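Local coordinates for vacuolar aminopeptidase 1 (Saccharomyces cerevisiae, PDB 5JGF), which removes amino acids, preferably neutral or hydrophobic ones, from the N-termini of peptides as a dodecameric zinc aminopeptidase, and is the major cargo of the cytoplasm-to-vacuole targeting pathway, at residues 69-75 / 289-295; 85-91 / 338-344; 308-314 / 418-423; 368-372 / 428-433. All coordinates share one frame; numbering follows the deposited sequence.

Interaction 1: residues 69-75 / 289-295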
# COMPACT_ATOMS: atom_id res chain seq x y z
N ASN D 69 -36.79 -32.63 -16.42
CA ASN D 69 -37.81 -31.91 -15.64
C ASN D 69 -39.01 -32.86 -15.60
O ASN D 69 -39.63 -33.14 -16.63
CB ASN D 69 -38.13 -30.62 -16.41
CG ASN D 69 -39.12 -29.70 -15.69
OD1 ASN D 69 -39.62 -28.76 -16.31
ND2 ASN D 69 -39.38 -29.93 -14.41
N LEU D 70 -39.33 -33.38 -14.41
CA LEU D 70 -40.43 -34.33 -14.27
C LEU D 70 -41.48 -33.91 -13.26
O LEU D 70 -41.17 -33.33 -12.22
CB LEU D 70 -39.86 -35.70 -13.89
CG LEU D 70 -40.80 -36.89 -13.65
CD1 LEU D 70 -40.06 -38.19 -13.91
CD2 LEU D 70 -41.34 -36.86 -12.23
N SER D 71 -42.74 -34.21 -13.57
CA SER D 71 -43.84 -33.90 -12.67
C SER D 71 -44.73 -35.12 -12.55
O SER D 71 -45.28 -35.60 -13.55
CB SER D 71 -44.66 -32.72 -13.19
OG SER D 71 -45.71 -32.42 -12.29
N ALA D 72 -44.86 -35.63 -11.33
CA ALA D 72 -45.70 -36.79 -11.07
C ALA D 72 -46.88 -36.26 -10.27
O ALA D 72 -46.70 -35.45 -9.36
CB ALA D 72 -44.94 -37.83 -10.26
N PHE D 73 -48.09 -36.70 -10.60
CA PHE D 73 -49.24 -36.22 -9.88
C PHE D 73 -50.37 -37.24 -9.74
O PHE D 73 -50.48 -38.18 -10.51
CB PHE D 73 -49.77 -34.93 -10.51
CG PHE D 73 -50.10 -35.04 -11.98
CD1 PHE D 73 -51.43 -35.15 -12.40
CD2 PHE D 73 -49.10 -35.00 -12.95
CE1 PHE D 73 -51.75 -35.20 -13.76
CE2 PHE D 73 -49.41 -35.05 -14.31
CZ PHE D 73 -50.74 -35.15 -14.72
N ILE D 74 -51.17 -37.02 -8.70
CA ILE D 74 -52.31 -37.87 -8.39
C ILE D 74 -53.53 -36.95 -8.34
O ILE D 74 -53.57 -36.02 -7.54
CB ILE D 74 -52.13 -38.55 -7.02
CG1 ILE D 74 -50.78 -39.26 -6.97
CG2 ILE D 74 -53.27 -39.55 -6.78
CD1 ILE D 74 -50.42 -39.80 -5.59
N LEU D 75 -54.50 -37.22 -9.19
CA LEU D 75 -55.71 -36.41 -9.26
C LEU D 75 -56.93 -37.23 -8.87
O LEU D 75 -57.23 -38.25 -9.50
CB LEU D 75 -55.87 -35.86 -10.68
CG LEU D 75 -57.11 -35.02 -11.03
CD1 LEU D 75 -57.23 -33.82 -10.10
CD2 LEU D 75 -57.00 -34.57 -12.48
N PHE D 289 -55.48 -33.38 -5.05
CA PHE D 289 -54.62 -33.23 -6.23
C PHE D 289 -53.25 -33.07 -5.59
O PHE D 289 -52.98 -32.06 -4.93
CB PHE D 289 -55.01 -31.97 -7.02
CG PHE D 289 -54.38 -31.87 -8.39
CD1 PHE D 289 -54.93 -31.02 -9.35
CD2 PHE D 289 -53.23 -32.58 -8.71
CE1 PHE D 289 -54.35 -30.90 -10.61
CE2 PHE D 289 -52.64 -32.46 -9.97
CZ PHE D 289 -53.20 -31.62 -10.93
N SER D 290 -52.39 -34.08 -5.75
CA SER D 290 -51.05 -34.07 -5.16
C SER D 290 -49.98 -34.19 -6.23
O SER D 290 -50.19 -34.83 -7.26
CB SER D 290 -50.91 -35.24 -4.18
OG SER D 290 -51.94 -35.22 -3.20
N THR D 291 -48.82 -33.59 -5.99
CA THR D 291 -47.74 -33.68 -6.96
C THR D 291 -46.36 -33.42 -6.40
O THR D 291 -46.19 -32.68 -5.43
CB THR D 291 -47.94 -32.68 -8.13
OG1 THR D 291 -46.79 -32.71 -8.98
CG2 THR D 291 -48.11 -31.26 -7.61
N VAL D 292 -45.38 -34.07 -7.02
CA VAL D 292 -43.98 -33.85 -6.70
C VAL D 292 -43.44 -33.47 -8.07
O VAL D 292 -43.54 -34.24 -9.02
CB VAL D 292 -43.25 -35.12 -6.22
CG1 VAL D 292 -41.74 -34.86 -6.22
CG2 VAL D 292 -43.71 -35.50 -4.83
N THR D 293 -42.92 -32.26 -8.18
CA THR D 293 -42.36 -31.81 -9.44
C THR D 293 -40.87 -31.58 -9.22
O THR D 293 -40.47 -30.90 -8.27
CB THR D 293 -43.07 -30.53 -9.92
OG1 THR D 293 -44.46 -30.83 -10.16
CG2 THR D 293 -42.45 -30.03 -11.22
N LEU D 294 -40.07 -32.18 -10.10
CA LEU D 294 -38.62 -32.13 -10.04
C LEU D 294 -38.08 -31.24 -11.17
O LEU D 294 -38.35 -31.49 -12.34
CB LEU D 294 -38.05 -33.54 -10.18
CG LEU D 294 -38.66 -34.55 -9.20
CD1 LEU D 294 -38.07 -35.93 -9.46
CD2 LEU D 294 -38.39 -34.11 -7.76
N TYR D 295 -37.32 -30.23 -10.79
CA TYR D 295 -36.77 -29.27 -11.74
C TYR D 295 -35.28 -29.40 -12.04
O TYR D 295 -34.50 -29.89 -11.22
CB TYR D 295 -37.02 -27.85 -11.23
CG TYR D 295 -38.48 -27.51 -11.04
CD1 TYR D 295 -39.27 -27.13 -12.12
CD2 TYR D 295 -39.07 -27.57 -9.78
CE1 TYR D 295 -40.62 -26.82 -11.95
CE2 TYR D 295 -40.42 -27.27 -9.59
CZ TYR D 295 -41.18 -26.89 -10.68
OH TYR D 295 -42.51 -26.59 -10.51

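Interaction 2: residues 85-91 / 338-344. With ZN (zinc ion), chain K.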
# COMPACT_ATOMS: atom_id res chain seq x y z
N VAL D 85 -53.98 -27.68 -4.37
CA VAL D 85 -53.01 -28.70 -4.76
C VAL D 85 -51.93 -28.82 -3.68
O VAL D 85 -51.46 -27.81 -3.16
CB VAL D 85 -52.34 -28.35 -6.11
CG1 VAL D 85 -51.43 -29.48 -6.55
CG2 VAL D 85 -53.40 -28.07 -7.16
N GLY D 86 -51.56 -30.06 -3.35
CA GLY D 86 -50.52 -30.31 -2.37
C GLY D 86 -49.27 -30.56 -3.19
O GLY D 86 -49.17 -31.59 -3.86
N VAL D 87 -48.31 -29.64 -3.12
CA VAL D 87 -47.10 -29.74 -3.93
C VAL D 87 -45.76 -29.82 -3.20
O VAL D 87 -45.56 -29.18 -2.17
CB VAL D 87 -46.98 -28.51 -4.86
CG1 VAL D 87 -45.76 -28.66 -5.76
CG2 VAL D 87 -48.25 -28.32 -5.68
N ILE D 88 -44.85 -30.60 -3.77
CA ILE D 88 -43.48 -30.65 -3.26
C ILE D 88 -42.63 -30.40 -4.49
O ILE D 88 -42.69 -31.15 -5.47
CB ILE D 88 -43.06 -32.01 -2.66
CG1 ILE D 88 -43.86 -32.31 -1.39
CG2 ILE D 88 -41.57 -31.95 -2.28
CD1 ILE D 88 -43.42 -33.58 -0.68
N GLY D 89 -41.85 -29.32 -4.46
CA GLY D 89 -40.99 -29.01 -5.58
C GLY D 89 -39.53 -29.10 -5.18
O GLY D 89 -39.13 -28.54 -4.17
N SER D 90 -38.74 -29.82 -5.97
CA SER D 90 -37.31 -29.98 -5.69
C SER D 90 -36.53 -29.94 -6.99
O SER D 90 -37.12 -29.96 -8.08
CB SER D 90 -37.06 -31.33 -5.00
OG SER D 90 -37.75 -31.41 -3.76
N HIS D 91 -35.21 -29.86 -6.91
CA HIS D 91 -34.43 -29.85 -8.14
C HIS D 91 -33.54 -31.08 -8.25
O HIS D 91 -33.01 -31.57 -7.25
CB HIS D 91 -33.62 -28.53 -8.28
CG HIS D 91 -32.50 -28.36 -7.29
ND1 HIS D 91 -31.22 -28.78 -7.55
CD2 HIS D 91 -32.46 -27.73 -6.10
CE1 HIS D 91 -30.42 -28.41 -6.56
NE2 HIS D 91 -31.15 -27.76 -5.67
N SER D 338 -53.85 -23.78 -2.21
CA SER D 338 -52.76 -24.74 -2.28
C SER D 338 -51.61 -24.48 -1.32
O SER D 338 -51.47 -23.39 -0.77
CB SER D 338 -52.19 -24.78 -3.71
OG SER D 338 -53.19 -25.07 -4.67
N ILE D 339 -50.79 -25.51 -1.12
CA ILE D 339 -49.60 -25.41 -0.27
C ILE D 339 -48.45 -26.03 -1.05
O ILE D 339 -48.53 -27.18 -1.48
CB ILE D 339 -49.76 -26.17 1.07
CG1 ILE D 339 -50.70 -25.41 2.02
CG2 ILE D 339 -48.39 -26.35 1.73
CD1 ILE D 339 -50.19 -24.04 2.43
N ILE D 340 -47.39 -25.25 -1.24
CA ILE D 340 -46.23 -25.75 -1.96
C ILE D 340 -45.06 -25.88 -0.99
O ILE D 340 -44.74 -24.94 -0.27
CB ILE D 340 -45.79 -24.79 -3.09
CG1 ILE D 340 -46.91 -24.63 -4.12
CG2 ILE D 340 -44.53 -25.33 -3.77
CD1 ILE D 340 -46.57 -23.65 -5.25
N LEU D 341 -44.46 -27.06 -0.95
CA LEU D 341 -43.29 -27.25 -0.11
C LEU D 341 -42.12 -27.19 -1.09
O LEU D 341 -42.00 -28.05 -1.96
CB LEU D 341 -43.28 -28.62 0.59
CG LEU D 341 -44.35 -28.96 1.63
CD1 LEU D 341 -43.94 -30.22 2.38
CD2 LEU D 341 -44.52 -27.81 2.61
N SER D 342 -41.31 -26.15 -0.97
CA SER D 342 -40.13 -26.02 -1.81
C SER D 342 -39.06 -26.78 -1.02
O SER D 342 -38.52 -26.25 -0.05
CB SER D 342 -39.73 -24.55 -1.96
OG SER D 342 -38.50 -24.43 -2.64
N ALA D 343 -38.79 -28.01 -1.42
CA ALA D 343 -37.84 -28.85 -0.70
C ALA D 343 -36.44 -28.82 -1.30
O ALA D 343 -36.19 -29.42 -2.34
CB ALA D 343 -38.35 -30.29 -0.65
N ASP D 344 -35.55 -28.10 -0.63
CA ASP D 344 -34.16 -28.00 -1.07
C ASP D 344 -33.31 -28.12 0.19
O ASP D 344 -33.63 -27.54 1.23
CB ASP D 344 -33.91 -26.65 -1.75
CG ASP D 344 -32.64 -26.64 -2.59
OD1 ASP D 344 -31.89 -27.63 -2.53
OD2 ASP D 344 -32.40 -25.65 -3.31
ZN ZN K . -30.31 -27.02 -3.84
O HOH W 1 -36.90 -26.53 -3.60
O HOH W 2 -29.61 -26.22 -1.67
O HOH W 3 -29.22 -25.53 -4.72

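Interaction 3: residues 308-314 / 418-423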
# COMPACT_ATOMS: atom_id res chain seq x y z
N ALA D 308 -37.54 -24.18 -12.63
CA ALA D 308 -38.76 -23.76 -11.94
C ALA D 308 -39.49 -22.62 -12.64
O ALA D 308 -40.72 -22.58 -12.63
CB ALA D 308 -38.44 -23.36 -10.50
N LYS D 309 -38.75 -21.69 -13.23
CA LYS D 309 -39.38 -20.56 -13.91
C LYS D 309 -40.03 -20.97 -15.23
O LYS D 309 -40.78 -20.20 -15.82
CB LYS D 309 -38.36 -19.44 -14.13
CG LYS D 309 -37.81 -18.86 -12.82
CD LYS D 309 -36.76 -17.78 -13.08
CE LYS D 309 -36.15 -17.27 -11.78
NZ LYS D 309 -37.12 -16.52 -10.93
N GLY D 310 -39.75 -22.20 -15.67
CA GLY D 310 -40.31 -22.72 -16.91
C GLY D 310 -41.77 -23.13 -16.77
O GLY D 310 -42.44 -23.44 -17.75
N GLY D 311 -42.25 -23.16 -15.53
CA GLY D 311 -43.65 -23.47 -15.24
C GLY D 311 -44.27 -24.83 -15.50
O GLY D 311 -45.46 -24.90 -15.80
N LEU D 312 -43.50 -25.91 -15.39
CA LEU D 312 -44.09 -27.23 -15.63
C LEU D 312 -45.21 -27.52 -14.62
O LEU D 312 -46.22 -28.14 -14.97
CB LEU D 312 -43.03 -28.33 -15.57
CG LEU D 312 -43.56 -29.75 -15.80
CD1 LEU D 312 -44.21 -29.84 -17.18
CD2 LEU D 312 -42.42 -30.76 -15.68
N LEU D 313 -45.03 -27.09 -13.38
CA LEU D 313 -46.03 -27.31 -12.34
C LEU D 313 -47.35 -26.66 -12.72
O LEU D 313 -48.40 -27.31 -12.70
CB LEU D 313 -45.56 -26.72 -11.01
CG LEU D 313 -46.61 -26.69 -9.89
CD1 LEU D 313 -46.98 -28.10 -9.48
CD2 LEU D 313 -46.06 -25.92 -8.70
N GLU D 314 -47.30 -25.38 -13.06
CA GLU D 314 -48.48 -24.62 -13.45
C GLU D 314 -49.14 -25.26 -14.67
O GLU D 314 -50.36 -25.32 -14.77
CB GLU D 314 -48.10 -23.17 -13.77
CG GLU D 314 -47.49 -22.38 -12.60
CD GLU D 314 -45.96 -22.46 -12.55
OE1 GLU D 314 -45.41 -23.54 -12.28
OE2 GLU D 314 -45.31 -21.42 -12.79
N SER D 418 -39.77 -18.23 -6.58
CA SER D 418 -40.25 -18.32 -7.95
C SER D 418 -41.60 -19.05 -8.01
O SER D 418 -42.55 -18.55 -8.62
CB SER D 418 -39.24 -19.06 -8.84
OG SER D 418 -38.05 -18.31 -9.00
N LEU D 419 -41.68 -20.21 -7.37
CA LEU D 419 -42.94 -20.97 -7.38
C LEU D 419 -44.07 -20.20 -6.70
O LEU D 419 -45.20 -20.18 -7.21
CB LEU D 419 -42.74 -22.33 -6.70
CG LEU D 419 -41.77 -23.30 -7.38
CD1 LEU D 419 -41.77 -24.62 -6.63
CD2 LEU D 419 -42.18 -23.51 -8.84
N ALA D 420 -43.78 -19.56 -5.58
CA ALA D 420 -44.79 -18.79 -4.86
C ALA D 420 -45.32 -17.63 -5.69
O ALA D 420 -46.53 -17.38 -5.75
CB ALA D 420 -44.22 -18.27 -3.54
N SER D 421 -44.41 -16.91 -6.34
CA SER D 421 -44.79 -15.76 -7.16
C SER D 421 -45.54 -16.17 -8.42
O SER D 421 -46.51 -15.52 -8.81
CB SER D 421 -43.53 -14.98 -7.57
OG SER D 421 -42.83 -14.54 -6.42
N GLN D 422 -45.09 -17.25 -9.04
CA GLN D 422 -45.70 -17.74 -10.27
C GLN D 422 -47.11 -18.30 -10.06
O GLN D 422 -47.98 -18.10 -10.91
CB GLN D 422 -44.79 -18.81 -10.90
CG GLN D 422 -43.46 -18.23 -11.37
CD GLN D 422 -42.41 -19.28 -11.71
OE1 GLN D 422 -41.23 -18.95 -11.88
NE2 GLN D 422 -42.83 -20.54 -11.81
N THR D 423 -47.33 -18.97 -8.94
CA THR D 423 -48.64 -19.56 -8.65
C THR D 423 -49.53 -18.68 -7.78
O THR D 423 -50.75 -18.67 -7.94
CB THR D 423 -48.50 -20.92 -7.95
OG1 THR D 423 -47.85 -20.73 -6.68
CG2 THR D 423 -47.68 -21.89 -8.80
O HOH W 4 -40.16 -16.53 -11.30

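Interaction 4: residues 368-372 / 428-433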
# COMPACT_ATOMS: atom_id res chain seq x y z
N GLY D 368 -34.83 -34.36 12.07
CA GLY D 368 -35.99 -34.17 11.22
C GLY D 368 -35.80 -33.08 10.18
O GLY D 368 -34.72 -32.52 10.04
N ILE D 369 -36.88 -32.79 9.46
CA ILE D 369 -36.86 -31.78 8.41
C ILE D 369 -36.45 -30.42 8.98
O ILE D 369 -36.70 -30.13 10.15
CB ILE D 369 -38.26 -31.67 7.74
CG1 ILE D 369 -38.13 -31.11 6.32
CG2 ILE D 369 -39.19 -30.79 8.59
CD1 ILE D 369 -37.53 -32.10 5.33
N THR D 370 -35.84 -29.59 8.15
CA THR D 370 -35.41 -28.27 8.58
C THR D 370 -36.12 -27.18 7.79
O THR D 370 -36.12 -27.17 6.57
CB THR D 370 -33.88 -28.09 8.40
OG1 THR D 370 -33.20 -29.03 9.24
CG2 THR D 370 -33.45 -26.67 8.79
N LEU D 371 -36.75 -26.27 8.52
CA LEU D 371 -37.47 -25.17 7.92
C LEU D 371 -36.45 -24.09 7.57
O LEU D 371 -35.59 -23.75 8.39
CB LEU D 371 -38.50 -24.64 8.92
CG LEU D 371 -39.86 -24.13 8.44
CD1 LEU D 371 -40.48 -25.11 7.44
CD2 LEU D 371 -40.75 -23.97 9.66
N SER D 372 -36.52 -23.57 6.35
CA SER D 372 -35.60 -22.52 5.90
C SER D 372 -36.31 -21.18 6.03
O SER D 372 -37.33 -20.94 5.38
CB SER D 372 -35.18 -22.75 4.44
OG SER D 372 -34.45 -23.96 4.30
N ILE D 428 -43.61 -22.93 1.26
CA ILE D 428 -42.75 -23.11 2.42
C ILE D 428 -41.42 -23.73 2.01
O ILE D 428 -41.38 -24.83 1.45
CB ILE D 428 -43.43 -24.03 3.45
CG1 ILE D 428 -44.82 -23.48 3.77
CG2 ILE D 428 -42.58 -24.14 4.71
CD1 ILE D 428 -45.82 -24.53 4.19
N ASP D 429 -40.33 -23.02 2.27
CA ASP D 429 -39.01 -23.53 1.95
C ASP D 429 -38.49 -24.33 3.14
O ASP D 429 -38.46 -23.84 4.26
CB ASP D 429 -38.04 -22.39 1.62
CG ASP D 429 -38.08 -21.99 0.16
OD1 ASP D 429 -37.56 -22.75 -0.68
OD2 ASP D 429 -38.64 -20.92 -0.15
N LEU D 430 -38.11 -25.58 2.87
CA LEU D 430 -37.58 -26.46 3.91
C LEU D 430 -36.80 -27.56 3.21
O LEU D 430 -36.72 -27.59 1.99
CB LEU D 430 -38.73 -27.06 4.73
CG LEU D 430 -39.94 -27.66 3.98
CD1 LEU D 430 -39.52 -28.88 3.17
CD2 LEU D 430 -41.02 -28.04 5.00
N GLY D 431 -36.22 -28.46 3.99
CA GLY D 431 -35.47 -29.53 3.37
C GLY D 431 -34.69 -30.33 4.38
O GLY D 431 -34.74 -30.06 5.58
N ILE D 432 -33.97 -31.33 3.89
CA ILE D 432 -33.14 -32.17 4.73
C ILE D 432 -31.80 -31.46 4.76
O ILE D 432 -31.23 -31.15 3.71
CB ILE D 432 -32.99 -33.58 4.11
CG1 ILE D 432 -34.37 -34.23 3.97
CG2 ILE D 432 -32.07 -34.43 4.97
CD1 ILE D 432 -34.37 -35.55 3.22
N ALA D 433 -31.30 -31.18 5.95
CA ALA D 433 -30.03 -30.48 6.10
C ALA D 433 -28.84 -31.38 5.82
O ALA D 433 -28.88 -32.58 6.05
CB ALA D 433 -29.92 -29.89 7.51
O HOH W 5 -32.61 -31.84 8.45

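Interaction 1: residues 69-75 / 289-295
Phe289 reaches three residues of strand 69-75 with its ring, and the path of the side chain can be followed atom by atom. From CB the chain runs with CG anti to the backbone N (chi1 -169°), which carries the ring toward strand 69-75. CG then lies 3.9 Å from Leu75 CD1. The methyl sits nearest to Phe289 CD1, at 3.7 Å, and it rides above one ring face as a CH-pi contact, with Leu75 CD1 4.0 Å from the Phe289 centroid. On the other flank, Phe289 CD2 comes within 3.6 Å of Ile74 O, while Phe289 CE2 meets Phe73 CB at 3.8 Å, this carbon lying in the ring plane at its edge. Trp79 adds an edge-to-face contact.

Farther along, the same side of the sheet turns polar. Ser71 OG and Thr293 OG1 share a hydrogen bond of 2.9 Å in a non-hydrogen-bonded backbone pair. Two carbonyls of the ladder each take a second, side-chain donor. Thr291 OG1 gives to Ala72 O at 2.8 Å from 41° above the carbonyl plane, whereas Val292 N arrives in that plane. Asn69 ND2 treats Leu294 O likewise, 35° out of plane, beside the in-plane Leu70 N.

Leu70, Ala72, Ile74, Val292 and Leu294 face the opposite way, under helices 25-38 and 261-278, while helix 312-324 meets Phe73 and Tyr295. Such an antiparallel pair within a mixed sheet layered between helices belongs to the alpha/beta core of the M18 catalytic domain.

Interaction 2: residues 85-91 / 338-344
Val87 and Ile340 lie side by side and point the same way, Val87 CB 4.0 Å from Ile340 CG1, in the close-packed part of this parallel pairing. A regular ladder joins the two backbones: Val87 N gives to Ile339 O at 3.0 Å, and Leu341 N to Val87 O at 2.7 Å. On the other face Ile88 CG2 touches Ala343 CB. This part is apolar, and helix 448-468 covers Ile88 and Leu341.

Toward the C-terminal ends the character changes from apolar to polar and hydrated. Ser90 OG reaches Ala343 O in the carbonyl plane, on a lone pair, at 2.9 Å. A water donates to both Gly89 O and Ser342 OG, the latter also bonded to Asp429. Beyond it lies a zinc ion held by both segments. His91 NE2 binds the metal at 2.1 Å; Asp344 does so unevenly, with OD1 at 2.1 Å and OD2 at 2.5 Å from the zinc. The imidazole and carboxylate planes stand 84° apart: the groups meet at the ion and do not stack.

Two waters and Asp262, which also binds the second zinc, complete the shell, while Asp93 O holds His91 ND1 and thereby limits ring rotation. Nitrogen, carboxylate and water ligands together are consistent with a zinc centre at which a substrate might displace water, in keeping with Asp344 being assigned to substrate binding by similarity.

Interaction 3: residues 308-314 / 418-423
Gln422 lays its side chain across that of Glu314 at about a right angle, its CB 3.3 Å from Glu314 OE2, and ends in an amide that grips residues 308-314 at two points. NE2 gives a nearly straight bond to Ala308 O (3.0 Å, 173° at the hydrogen), with the acceptor in the amide plane. The same NE2 donates to Glu314 OE2 at 2.8 Å, meeting it on the syn side; this bond is more bent, at 136°. With both NE2 bonds made, the amide's rotation is fixed and Gln422 OE1 is directed toward Lys309, 3.2 Å from its CA.

Lys309 extends until its last torsion folds over (chi4 -67°), which brings NZ to Ser418 OG at 2.8 Å. A water links Lys309 NZ back to Gln422 OE1. Beside these polar groups the contact becomes apolar: Ala308 CB meets Leu419 CD2 at 4.1 Å, and Glu314 CG meets Thr423 CG2 at 3.8 Å.

Both segments cover one face of the central sheet. Leu313 rests on strand 289-295, Leu419 on Tyr295 and Ile340, and Thr423 on Ile340. Helix 416-423 also packs, through Ala420 and Ser421, on Arg305 and Thr304 of a second subunit.

Interaction 4: residues 368-372 / 428-433
Leu371 sends its CD1 slantwise into the angle between two side chains of the other strand, 3.6 Å from Ile428 CG2 and 3.8 Å from Leu430 CB. Leu371 and Leu430 form a non-hydrogen-bonded antiparallel pair whose side chains share one face. Leu430 CG sits between its own N and carbonyl carbon (chi1 47°), and CD1 is thereby brought to Ile369 CG1 at 4.1 Å. Ile369 CD1 reaches further along the strand, 3.5 Å from Gly431 O and 4.0 Å from Ile432 CG1.

On the side of Thr370 and Ser372 the groups are smaller and more polar. Thr370 OG1 and Gly368 O are joined to Ala433 N by one water, and Ser372 CB approaches Asp429 CB at 4.0 Å while the Asp429 carboxylate leads away to Thr414, Ser342 and Ala380. Between the backbones, Thr370 and Gly431 exchange two bonds, Thr370 N giving to Gly431 O at 2.8 Å, and Ser372 N adds one to Asp429 O. The strand axes, at 142°, are far from strictly antiparallel.

Strand 369-372 lies between strands 428-431 and 400-403 in the sheet, and strand 339-347 borders Ile428 on the far side. Helix 383-396 covers Leu371 and Ile428, while helix 448-468 covers Ile369 and Leu430.

Interactions 1, 2 and 4 are buried strand pairings of one mixed sheet, whereas interaction 3 is a partly buried contact laid on that sheet. Interaction 1 joins interaction 2 through neighbouring strands, with Tyr295 N 2.7 Å from Ser90 O. Interaction 2 joins interaction 4 in the same way, Ser342 N lying 2.8 Å from Ile428 O. Residues 308-314 and 418-423 touch interactions 1 and 2 through Leu313 and Leu419 but do not reach interaction 4. Chemistry follows place: hydroxyl and aromatic contacts in 1, zinc ligation at the strand ends in 2, amide and lysine bonds in 3, and chiefly aliphatic packing in 4.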